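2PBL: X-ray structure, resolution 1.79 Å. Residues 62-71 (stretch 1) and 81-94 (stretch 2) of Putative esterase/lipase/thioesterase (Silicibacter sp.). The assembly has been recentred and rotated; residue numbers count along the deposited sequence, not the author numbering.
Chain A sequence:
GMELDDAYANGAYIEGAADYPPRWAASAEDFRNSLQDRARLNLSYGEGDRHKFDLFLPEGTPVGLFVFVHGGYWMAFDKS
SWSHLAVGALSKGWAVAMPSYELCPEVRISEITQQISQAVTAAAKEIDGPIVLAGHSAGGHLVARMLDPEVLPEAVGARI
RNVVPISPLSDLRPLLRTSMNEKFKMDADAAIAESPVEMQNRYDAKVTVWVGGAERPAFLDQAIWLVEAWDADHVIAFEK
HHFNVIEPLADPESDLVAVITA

Stretch 1 (62-71) PVGLFVFVHG
Stretch 2 (81-94) SWSHLAVGALSKGW

Stretch 1 enters as a loop and becomes a strand that runs to Val69. Stretch 2 packs against it with a 3-10 turn at 83-85, a short helix through Ala89 and Leu90, and an extended exit at Trp94. Gly64 lies by Trp94 and His70 by Trp82, so the chain order of the contacts is reversed. CA atoms are 5.1 Å apart at Gly64 and Trp94, 8.3 Å at Phe68 and Ala86, and 7.3 Å at His70 and Trp82. Together the stretches bury 590 Å².

Pro62 (phi/psi -60/138) sets its CA 3.2 Å from Gly93 O, a CA-H...O contact. Val63 (-79/-9) gives the one hydrogen bond across the stretches, Val63 N to Gly93 O, 2.7 Å and nearly straight at 166°. Its side chain, chi1 m, puts CG2 over one face of the Trp94 indole, 3.4 Å from the centroid of the five-membered ring. Gly93 has positive phi (96/12) and closes the helix in a Schellman motif, with Gly93 N bonded to Leu90 O at 3.0 Å and Trp94 N to Ala89 O at 3.1 Å. A CB on Gly93 would crowd Val63 CG1 and the preceding carbonyl.

Gly64 (161/-174) also needs to be glycine: a CB would clash with Trp94 CZ3 and jam against the carbonyl before it. Trp94, chi1 m and chi2 77°, lays its ring along this backbone. Trp94 CE3 lies 3.3 Å from both Gly64 C and Leu65 N. Leu65 (t, p) points away.

Phe66 points toward the helix, chi1 t and chi2 40°. Its CD2 meets the methyl of Ala89, CB, at 3.4 Å, a close apolar contact. Val67, chi1 t, is out of reach of stretch 2.

Phe68, chi1 t and chi2 82°, again points toward stretch 2. Its CE2 is 4.0 Å from Trp82 CB, and its CZ is 4.2 Å from Leu85 CD1. Leu85 is m, t. These apolar groups are all buried. Val69, chi1 t, points away.

His70 (-76/160) leaves the strand with chi1 p and chi2 78°. His70 CB sits over one face of Trp82, 3.4 Å from the centroid of its five-membered ring. The imidazole is nearly parallel to that ring, at 15°, but slid aside, with centroids 4.6 Å apart. His70 ND1 donates to Gly71 O at 2.8 Å. Trp82 has chi1 -38° and chi2 96°; its NE1 is hydrogen-bonded elsewhere in the structure. Gly71 (-104/-162) ends the contact, its O 4.2 Å from Trp82 CZ2.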

# COMPACT_ATOMS: atom_id res chain seq x y z
N PRO A 62 17.26 7.51 -11.95
CA PRO A 62 16.68 6.60 -10.97
C PRO A 62 17.24 5.19 -11.05
O PRO A 62 17.47 4.68 -12.16
CB PRO A 62 15.18 6.65 -11.32
CG PRO A 62 15.00 7.91 -12.04
CD PRO A 62 16.24 8.14 -12.80
N VAL A 63 17.50 4.58 -9.90
CA VAL A 63 17.96 3.21 -9.84
C VAL A 63 16.81 2.22 -10.04
O VAL A 63 17.03 0.99 -10.13
CB VAL A 63 18.66 2.84 -8.48
CG1 VAL A 63 19.80 3.78 -8.16
CG2 VAL A 63 17.68 2.78 -7.34
N GLY A 64 15.58 2.74 -10.04
CA GLY A 64 14.41 1.93 -10.16
C GLY A 64 13.20 2.68 -9.67
O GLY A 64 13.28 3.87 -9.29
N LEU A 65 12.09 1.94 -9.63
CA LEU A 65 10.79 2.47 -9.26
C LEU A 65 10.21 1.85 -8.02
O LEU A 65 10.12 0.62 -7.91
CB LEU A 65 9.79 2.23 -10.39
CG LEU A 65 8.32 2.51 -10.09
CD1 LEU A 65 8.10 4.02 -9.85
CD2 LEU A 65 7.44 2.04 -11.21
N PHE A 66 9.76 2.70 -7.11
CA PHE A 66 9.11 2.25 -5.88
C PHE A 66 7.69 2.78 -5.89
O PHE A 66 7.50 3.99 -5.97
CB PHE A 66 9.90 2.74 -4.64
CG PHE A 66 9.12 2.75 -3.33
CD1 PHE A 66 8.25 1.76 -2.97
CD2 PHE A 66 9.38 3.73 -2.39
CE1 PHE A 66 7.65 1.77 -1.74
CE2 PHE A 66 8.76 3.76 -1.18
CZ PHE A 66 7.90 2.78 -0.85
N VAL A 67 6.70 1.88 -5.84
CA VAL A 67 5.29 2.32 -5.77
C VAL A 67 4.78 2.14 -4.36
O VAL A 67 4.82 1.03 -3.82
CB VAL A 67 4.37 1.59 -6.70
CG1 VAL A 67 2.92 2.15 -6.64
CG2 VAL A 67 4.91 1.63 -8.14
N PHE A 68 4.22 3.21 -3.79
CA PHE A 68 3.60 3.10 -2.49
C PHE A 68 2.08 3.26 -2.60
O PHE A 68 1.61 4.23 -3.18
CB PHE A 68 4.19 4.08 -1.50
CG PHE A 68 3.46 4.11 -0.20
CD1 PHE A 68 3.71 3.16 0.79
CD2 PHE A 68 2.46 5.07 0.02
CE1 PHE A 68 3.00 3.20 2.00
CE2 PHE A 68 1.75 5.12 1.17
CZ PHE A 68 2.03 4.19 2.20
N VAL A 69 1.34 2.28 -2.07
CA VAL A 69 -0.12 2.34 -2.13
C VAL A 69 -0.66 2.55 -0.72
O VAL A 69 -0.47 1.73 0.17
CB VAL A 69 -0.74 1.09 -2.77
CG1 VAL A 69 -2.23 1.28 -2.92
CG2 VAL A 69 -0.08 0.78 -4.14
N HIS A 70 -1.38 3.66 -0.57
CA HIS A 70 -1.91 4.11 0.70
C HIS A 70 -3.14 3.35 1.16
O HIS A 70 -3.83 2.68 0.37
CB HIS A 70 -2.21 5.62 0.63
CG HIS A 70 -3.48 5.98 -0.08
ND1 HIS A 70 -4.73 5.86 0.51
CD2 HIS A 70 -3.70 6.55 -1.30
CE1 HIS A 70 -5.65 6.29 -0.32
NE2 HIS A 70 -5.06 6.73 -1.42
N GLY A 71 -3.40 3.45 2.46
CA GLY A 71 -4.53 2.79 3.05
C GLY A 71 -5.71 3.71 3.36
O GLY A 71 -5.80 4.87 2.89
N SER A 81 -2.03 12.64 1.04
CA SER A 81 -1.64 12.57 2.45
C SER A 81 -0.32 11.83 2.73
O SER A 81 0.10 11.74 3.90
CB SER A 81 -2.73 11.87 3.22
OG SER A 81 -3.87 12.72 3.31
N TRP A 82 0.38 11.38 1.69
CA TRP A 82 1.52 10.47 1.92
C TRP A 82 2.84 10.76 1.23
O TRP A 82 3.77 9.99 1.38
CB TRP A 82 1.10 9.06 1.51
CG TRP A 82 -0.33 8.71 1.87
CD1 TRP A 82 -1.41 8.81 1.05
CD2 TRP A 82 -0.84 8.35 3.16
NE1 TRP A 82 -2.56 8.50 1.74
CE2 TRP A 82 -2.23 8.19 3.03
CE3 TRP A 82 -0.24 8.10 4.41
CZ2 TRP A 82 -3.04 7.81 4.10
CZ3 TRP A 82 -1.04 7.72 5.46
CH2 TRP A 82 -2.43 7.56 5.30
N SER A 83 2.92 11.86 0.49
CA SER A 83 4.09 12.21 -0.32
C SER A 83 5.37 12.19 0.46
O SER A 83 6.39 11.69 -0.01
CB SER A 83 3.87 13.59 -0.96
OG SER A 83 2.54 13.61 -1.47
N HIS A 84 5.32 12.74 1.67
CA HIS A 84 6.52 12.85 2.53
C HIS A 84 7.17 11.48 2.85
O HIS A 84 8.35 11.39 3.23
CB HIS A 84 6.13 13.57 3.83
CG HIS A 84 5.14 12.81 4.66
ND1 HIS A 84 3.84 12.60 4.27
CD2 HIS A 84 5.27 12.22 5.86
CE1 HIS A 84 3.21 11.90 5.20
NE2 HIS A 84 4.06 11.67 6.19
N LEU A 85 6.41 10.41 2.66
CA LEU A 85 6.94 9.07 2.87
C LEU A 85 7.89 8.62 1.72
O LEU A 85 8.50 7.55 1.78
CB LEU A 85 5.80 8.09 3.08
CG LEU A 85 4.84 8.39 4.26
CD1 LEU A 85 3.72 7.38 4.33
CD2 LEU A 85 5.58 8.46 5.62
N ALA A 86 8.01 9.44 0.69
CA ALA A 86 8.92 9.16 -0.43
C ALA A 86 10.39 9.44 -0.11
O ALA A 86 11.30 8.95 -0.80
CB ALA A 86 8.50 9.99 -1.66
N VAL A 87 10.63 10.17 0.98
CA VAL A 87 12.01 10.63 1.27
C VAL A 87 13.10 9.53 1.36
O VAL A 87 14.13 9.63 0.72
CB VAL A 87 12.00 11.56 2.55
CG1 VAL A 87 13.39 11.80 3.08
CG2 VAL A 87 11.29 12.86 2.20
N GLY A 88 12.88 8.48 2.12
CA GLY A 88 13.91 7.49 2.32
C GLY A 88 14.35 6.80 1.02
O GLY A 88 15.55 6.70 0.74
N ALA A 89 13.38 6.38 0.21
CA ALA A 89 13.70 5.73 -1.07
C ALA A 89 14.30 6.71 -2.05
O ALA A 89 15.19 6.35 -2.79
CB ALA A 89 12.46 5.08 -1.67
N LEU A 90 13.76 7.93 -2.10
CA LEU A 90 14.32 8.98 -2.96
C LEU A 90 15.79 9.18 -2.67
O LEU A 90 16.57 9.29 -3.59
CB LEU A 90 13.59 10.31 -2.78
CG LEU A 90 12.27 10.55 -3.51
CD1 LEU A 90 11.67 11.86 -3.04
CD2 LEU A 90 12.48 10.56 -5.00
N SER A 91 16.18 9.20 -1.41
CA SER A 91 17.57 9.41 -1.03
C SER A 91 18.49 8.28 -1.50
O SER A 91 19.68 8.50 -1.65
CB SER A 91 17.74 9.61 0.48
OG SER A 91 17.65 8.37 1.15
N LYS A 92 17.93 7.08 -1.70
CA LYS A 92 18.69 5.93 -2.20
C LYS A 92 18.67 5.87 -3.75
O LYS A 92 19.24 4.96 -4.34
CB LYS A 92 18.17 4.63 -1.58
CG LYS A 92 18.46 4.50 -0.07
CD LYS A 92 18.20 3.08 0.43
CE LYS A 92 19.30 2.06 0.11
NZ LYS A 92 18.91 0.62 0.47
N GLY A 93 18.01 6.84 -4.39
CA GLY A 93 17.99 6.93 -5.84
C GLY A 93 16.80 6.32 -6.57
O GLY A 93 16.84 6.20 -7.78
N TRP A 94 15.74 5.97 -5.83
CA TRP A 94 14.53 5.42 -6.43
C TRP A 94 13.56 6.53 -6.79
O TRP A 94 13.41 7.51 -6.06
CB TRP A 94 13.83 4.51 -5.43
CG TRP A 94 14.61 3.28 -5.16
CD1 TRP A 94 15.70 3.19 -4.37
CD2 TRP A 94 14.40 2.00 -5.73
NE1 TRP A 94 16.20 1.91 -4.39
CE2 TRP A 94 15.41 1.15 -5.20
CE3 TRP A 94 13.45 1.46 -6.61
CZ2 TRP A 94 15.51 -0.19 -5.56
CZ3 TRP A 94 13.54 0.12 -6.94
CH2 TRP A 94 14.57 -0.69 -6.44